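PDB 3WNV: glyoxylate reductase, which probably catalyses the NAD(P)H-dependent reduction of glyoxylate to glycolate, as a fungal member of the D-isomer specific 2-hydroxyacid dehydrogenase family. Local coordinates for residues F121-I124 with G125-Q129; H223-G226 with E227-A231. One frame throughout, in Å; residues are numbered along the deposited sequence.

Contact 1: residues F121-I124 with G125-Q129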
loop_
_atom_site.group_PDB
_atom_site.type_symbol
_atom_site.label_atom_id
_atom_site.label_comp_id
_atom_site.label_asym_id
_atom_site.label_seq_id
_atom_site.Cartn_x
_atom_site.Cartn_y
_atom_site.Cartn_z
ATOM N N PHE A 121 -2.229 -10.281 -11.596
ATOM C CA PHE A 121 -3.623 -10.369 -12.045
ATOM C C PHE A 121 -4.020 -9.145 -12.828
ATOM O O PHE A 121 -4.516 -9.257 -13.961
ATOM C CB PHE A 121 -4.559 -10.637 -10.858
ATOM C CG PHE A 121 -6.019 -10.707 -11.231
ATOM C CD1 PHE A 121 -6.554 -11.895 -11.689
ATOM C CD2 PHE A 121 -6.850 -9.612 -11.074
ATOM C CE1 PHE A 121 -7.906 -12.006 -12.037
ATOM C CE2 PHE A 121 -8.236 -9.685 -11.407
ATOM C CZ PHE A 121 -8.775 -10.916 -11.882
ATOM N N LEU A 122 -3.790 -7.965 -12.261
ATOM C CA LEU A 122 -4.053 -6.722 -12.970
ATOM C C LEU A 122 -3.286 -6.572 -14.283
ATOM O O LEU A 122 -3.823 -6.030 -15.235
ATOM C CB LEU A 122 -3.781 -5.512 -12.057
ATOM C CG LEU A 122 -4.771 -5.303 -10.938
ATOM C CD1 LEU A 122 -4.257 -4.209 -9.965
ATOM C CD2 LEU A 122 -6.163 -4.920 -11.510
ATOM N N MET A 123 -2.011 -6.980 -14.320
ATOM C CA MET A 123 -1.208 -6.842 -15.536
ATOM C C MET A 123 -1.783 -7.688 -16.680
ATOM O O MET A 123 -1.912 -7.242 -17.798
ATOM C CB MET A 123 0.232 -7.283 -15.249
ATOM C CG MET A 123 1.151 -7.099 -16.455
ATOM S SD MET A 123 2.830 -7.748 -16.153
ATOM C CE MET A 123 2.570 -9.530 -16.254
ATOM N N ILE A 124 -2.091 -8.946 -16.404
ATOM C CA ILE A 124 -2.664 -9.786 -17.440
ATOM C C ILE A 124 -4.040 -9.222 -17.865
ATOM O O ILE A 124 -4.326 -9.148 -19.075
ATOM C CB ILE A 124 -2.814 -11.219 -16.912
ATOM C CG1 ILE A 124 -1.409 -11.790 -16.579
ATOM C CG2 ILE A 124 -3.529 -12.103 -17.951
ATOM C CD1 ILE A 124 -0.413 -11.726 -17.738
ATOM N N GLY A 125 -4.836 -8.754 -16.899
ATOM C CA GLY A 125 -6.146 -8.147 -17.180
ATOM C C GLY A 125 -5.990 -6.961 -18.153
ATOM O O GLY A 125 -6.776 -6.798 -19.119
ATOM N N ALA A 126 -4.965 -6.153 -17.908
ATOM C CA ALA A 126 -4.754 -4.923 -18.685
ATOM C C ALA A 126 -4.271 -5.272 -20.087
ATOM O O ALA A 126 -4.724 -4.686 -21.077
ATOM C CB ALA A 126 -3.769 -4.029 -17.971
ATOM N N LEU A 127 -3.372 -6.256 -20.168
ATOM C CA LEU A 127 -2.863 -6.686 -21.476
ATOM C C LEU A 127 -3.903 -7.395 -22.321
ATOM O O LEU A 127 -3.732 -7.444 -23.550
ATOM C CB LEU A 127 -1.679 -7.623 -21.291
ATOM C CG LEU A 127 -0.380 -7.004 -20.772
ATOM C CD1 LEU A 127 0.548 -8.103 -20.320
ATOM C CD2 LEU A 127 0.291 -6.191 -21.852
ATOM N N ARG A 128 -4.925 -7.989 -21.703
ATOM C CA ARG A 128 -6.038 -8.595 -22.440
ATOM C C ARG A 128 -7.241 -7.658 -22.548
ATOM O O ARG A 128 -8.261 -8.026 -23.180
ATOM C CB ARG A 128 -6.511 -9.921 -21.765
ATOM C CG ARG A 128 -5.435 -11.017 -21.620
ATOM C CD ARG A 128 -4.850 -11.326 -22.992
ATOM N NE ARG A 128 -3.998 -12.528 -22.954
ATOM C CZ ARG A 128 -4.389 -13.747 -23.337
ATOM N NH1 ARG A 128 -5.615 -13.954 -23.810
ATOM N NH2 ARG A 128 -3.536 -14.768 -23.247
ATOM N N GLN A 129 -7.145 -6.477 -21.918
ATOM C CA GLN A 129 -8.316 -5.574 -21.710
ATOM C C GLN A 129 -9.534 -6.407 -21.294
ATOM O O GLN A 129 -10.637 -6.362 -21.901
ATOM C CB GLN A 129 -8.573 -4.683 -22.949
ATOM C CG GLN A 129 -7.278 -3.990 -23.381
ATOM C CD GLN A 129 -7.426 -3.001 -24.505
ATOM O OE1 GLN A 129 -8.505 -2.852 -25.080
ATOM N NE2 GLN A 129 -6.338 -2.283 -24.815
#
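Phe121 opens the last turns of helix 112-127 by accepting the amide of Gly125 on its carbonyl oxygen (Gly125 N to Phe121 O, 3.0 Å), while its side chain leaves the backbone away from the residues that follow and its ring touches Met287. At Leu122 the carbonyl takes the amide of Ala126, whose methyl lies against the same oxygen, with Ala126 CB 3.4 Å from Leu122 O. The isobutyl group of Leu122 is buried among Asp268, Met287 and Leu289. Met123 carries the apolar contact of the turn. Its CG stands anti to the backbone N (chi1 -177°), and its chain runs beside that of Leu127, both pointing the same way, with Met123 CG 4.0 Å from Leu127 CD1. Nearer the backbone, Leu127 CG lies 3.4 Å from Met123 O, the oxygen that also binds Leu127 N. Met123 packs on Val240 and Leu127 on Val238, both of strand 237-241. Ile124 O receives the amide of Arg128 at 2.9 Å (Arg128 N), and Arg128 CG comes within 3.3 Å of Ile124 O. Past Arg128 the helical path breaks at Gln129, which has a positive phi of 42° and whose N bonds to Ala126 O at 3.1 Å. This is a Schellman motif, closing a helix that packs on the sheet of a Rossmann-type domain.

Contact 2: residues H223-G226 with E227-A231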
loop_
_atom_site.group_PDB
_atom_site.type_symbol
_atom_site.label_atom_id
_atom_site.label_comp_id
_atom_site.label_asym_id
_atom_site.label_seq_id
_atom_site.Cartn_x
_atom_site.Cartn_y
_atom_site.Cartn_z
ATOM N N HIS A 223 2.239 12.460 -7.383
ATOM C CA HIS A 223 2.351 12.768 -8.820
ATOM C C HIS A 223 3.750 12.603 -9.407
ATOM O O HIS A 223 4.107 13.286 -10.392
ATOM C CB HIS A 223 1.890 14.207 -9.081
ATOM C CG HIS A 223 0.429 14.430 -8.866
ATOM N ND1 HIS A 223 -0.224 15.555 -9.315
ATOM C CD2 HIS A 223 -0.520 13.652 -8.282
ATOM C CE1 HIS A 223 -1.504 15.482 -8.989
ATOM N NE2 HIS A 223 -1.705 14.335 -8.364
ATOM N N ILE A 224 4.559 11.727 -8.831
ATOM C CA ILE A 224 5.839 11.425 -9.457
ATOM C C ILE A 224 5.682 10.975 -10.931
ATOM O O ILE A 224 6.565 11.219 -11.754
ATOM C CB ILE A 224 6.637 10.397 -8.645
ATOM C CG1 ILE A 224 8.099 10.365 -9.090
ATOM C CG2 ILE A 224 5.947 9.030 -8.668
ATOM C CD1 ILE A 224 8.993 9.527 -8.160
ATOM N N ILE A 225 4.561 10.326 -11.268
ATOM C CA ILE A 225 4.197 10.102 -12.675
ATOM C C ILE A 225 3.122 11.125 -13.069
ATOM O O ILE A 225 1.967 10.987 -12.724
ATOM C CB ILE A 225 3.691 8.639 -12.884
ATOM C CG1 ILE A 225 4.726 7.654 -12.317
ATOM C CG2 ILE A 225 3.354 8.338 -14.366
ATOM C CD1 ILE A 225 5.995 7.641 -13.096
ATOM N N GLY A 226 3.527 12.198 -13.734
ATOM C CA GLY A 226 2.569 13.154 -14.235
ATOM C C GLY A 226 2.713 13.276 -15.747
ATOM O O GLY A 226 3.258 12.379 -16.378
ATOM N N GLU A 227 2.222 14.377 -16.314
ATOM C CA GLU A 227 2.164 14.534 -17.777
ATOM C C GLU A 227 3.503 14.309 -18.421
ATOM O O GLU A 227 3.601 13.629 -19.456
ATOM C CB GLU A 227 1.766 15.958 -18.125
ATOM C CG GLU A 227 0.311 16.272 -18.051
ATOM C CD GLU A 227 -0.001 17.508 -18.872
ATOM O OE1 GLU A 227 0.907 17.956 -19.609
ATOM O OE2 GLU A 227 -1.136 18.018 -18.785
ATOM N N LYS A 228 4.525 14.929 -17.831
ATOM C CA LYS A 228 5.897 14.883 -18.361
ATOM C C LYS A 228 6.377 13.436 -18.452
ATOM O O LYS A 228 6.960 13.025 -19.465
ATOM C CB LYS A 228 6.875 15.670 -17.462
ATOM C CG LYS A 228 7.563 16.878 -18.113
ATOM C CD LYS A 228 8.964 17.133 -17.503
ATOM C CE LYS A 228 10.072 16.337 -18.233
ATOM N NZ LYS A 228 10.058 16.490 -19.752
ATOM N N GLU A 229 6.146 12.663 -17.389
ATOM C CA GLU A 229 6.606 11.284 -17.340
ATOM C C GLU A 229 5.838 10.362 -18.272
ATOM O O GLU A 229 6.411 9.463 -18.884
ATOM C CB GLU A 229 6.510 10.753 -15.902
ATOM C CG GLU A 229 7.522 11.407 -14.938
ATOM C CD GLU A 229 7.197 12.852 -14.612
ATOM O OE1 GLU A 229 5.991 13.245 -14.638
ATOM O OE2 GLU A 229 8.153 13.609 -14.345
ATOM N N LEU A 230 4.534 10.578 -18.393
ATOM C CA LEU A 230 3.731 9.781 -19.298
ATOM C C LEU A 230 4.223 10.003 -20.724
ATOM O O LEU A 230 4.225 9.069 -21.545
ATOM C CB LEU A 230 2.256 10.181 -19.187
ATOM C CG LEU A 230 1.650 9.782 -17.835
ATOM C CD1 LEU A 230 0.329 10.482 -17.608
ATOM C CD2 LEU A 230 1.473 8.243 -17.718
ATOM N N ALA A 231 4.636 11.232 -21.008
ATOM C CA ALA A 231 5.009 11.580 -22.367
ATOM C C ALA A 231 6.332 10.914 -22.728
ATOM O O ALA A 231 6.597 10.663 -23.910
ATOM C CB ALA A 231 5.086 13.100 -22.534
HETATM O O HOH W 1 5.249 14.991 -12.044
HETATM O O HOH W 2 8.327 13.265 -11.488
#
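An N-terminal helix cap joins Gly226 to Glu229, which fold together where helix 227-232 begins. Gly226 is the N-cap residue, and Glu229, three positions on, turns its side chain back over it. Glu229 OE1 accepts the amide of Gly226 (Gly226 N to OE1, 2.8 Å), one half of a capping box, since the N-cap glycine has no side chain to return the bond. The donor meets the oxygen on its anti side, 28° out of the carboxylate plane. Set by chi1 (-69°), Glu229 CG lies 3.3 Å from Ile224 O, and the bend at chi2 (71°) returns the carboxylate to the Gly226 amide. Two waters extend the grip: one donates to His223 O and Glu229 OE1, the other to Ile224 O and, weakly, to Glu229 OE2. The first helical bond runs from Leu230 N to Gly226 O at 3.0 Å, the donor lying almost in line with the carbonyl. Flanking the cap, Ile225 and Leu230 cross at about a right angle, with Ile225 CG2 3.8 Å from Leu230 CD2. This pairing of the residue before the cap with the fourth of the helix is a hydrophobic staple, backed by Phe211 and Leu213 of strand 210-213 and by Ala252 and Ala256. The Glu227 carboxylate instead forms a salt bridge with Arg255. Shortening Glu229 to an alanine here would probably leave the Gly226 amide without its acceptor and both waters without their carboxylate anchor. With its negative charge beside the positive end of the helix dipole, the Glu229 carboxylate is likely to be stabilised in its ionised form.

Overall arrangement
Both contacts sit at the ends of helices in the Rossmann-type domain: contact 1 where helix 112-127 stops, contact 2 where helix 227-232 starts. Their centres are 22 Å apart and their nearest atoms about 13 Å, so they do not touch. The central parallel sheet relates them: contact 1 rests on strand 237-241, contact 2 on the neighbouring strand 210-213, an arrangement consistent with the two helices covering opposite faces. The chain also links them, since helix 227-232, started by contact 2, leads into the strand that supports contact 1. Both belong to the framework of what is probably the cofactor-binding domain, and the centre of each lies about 20 Å from the centre of the chain.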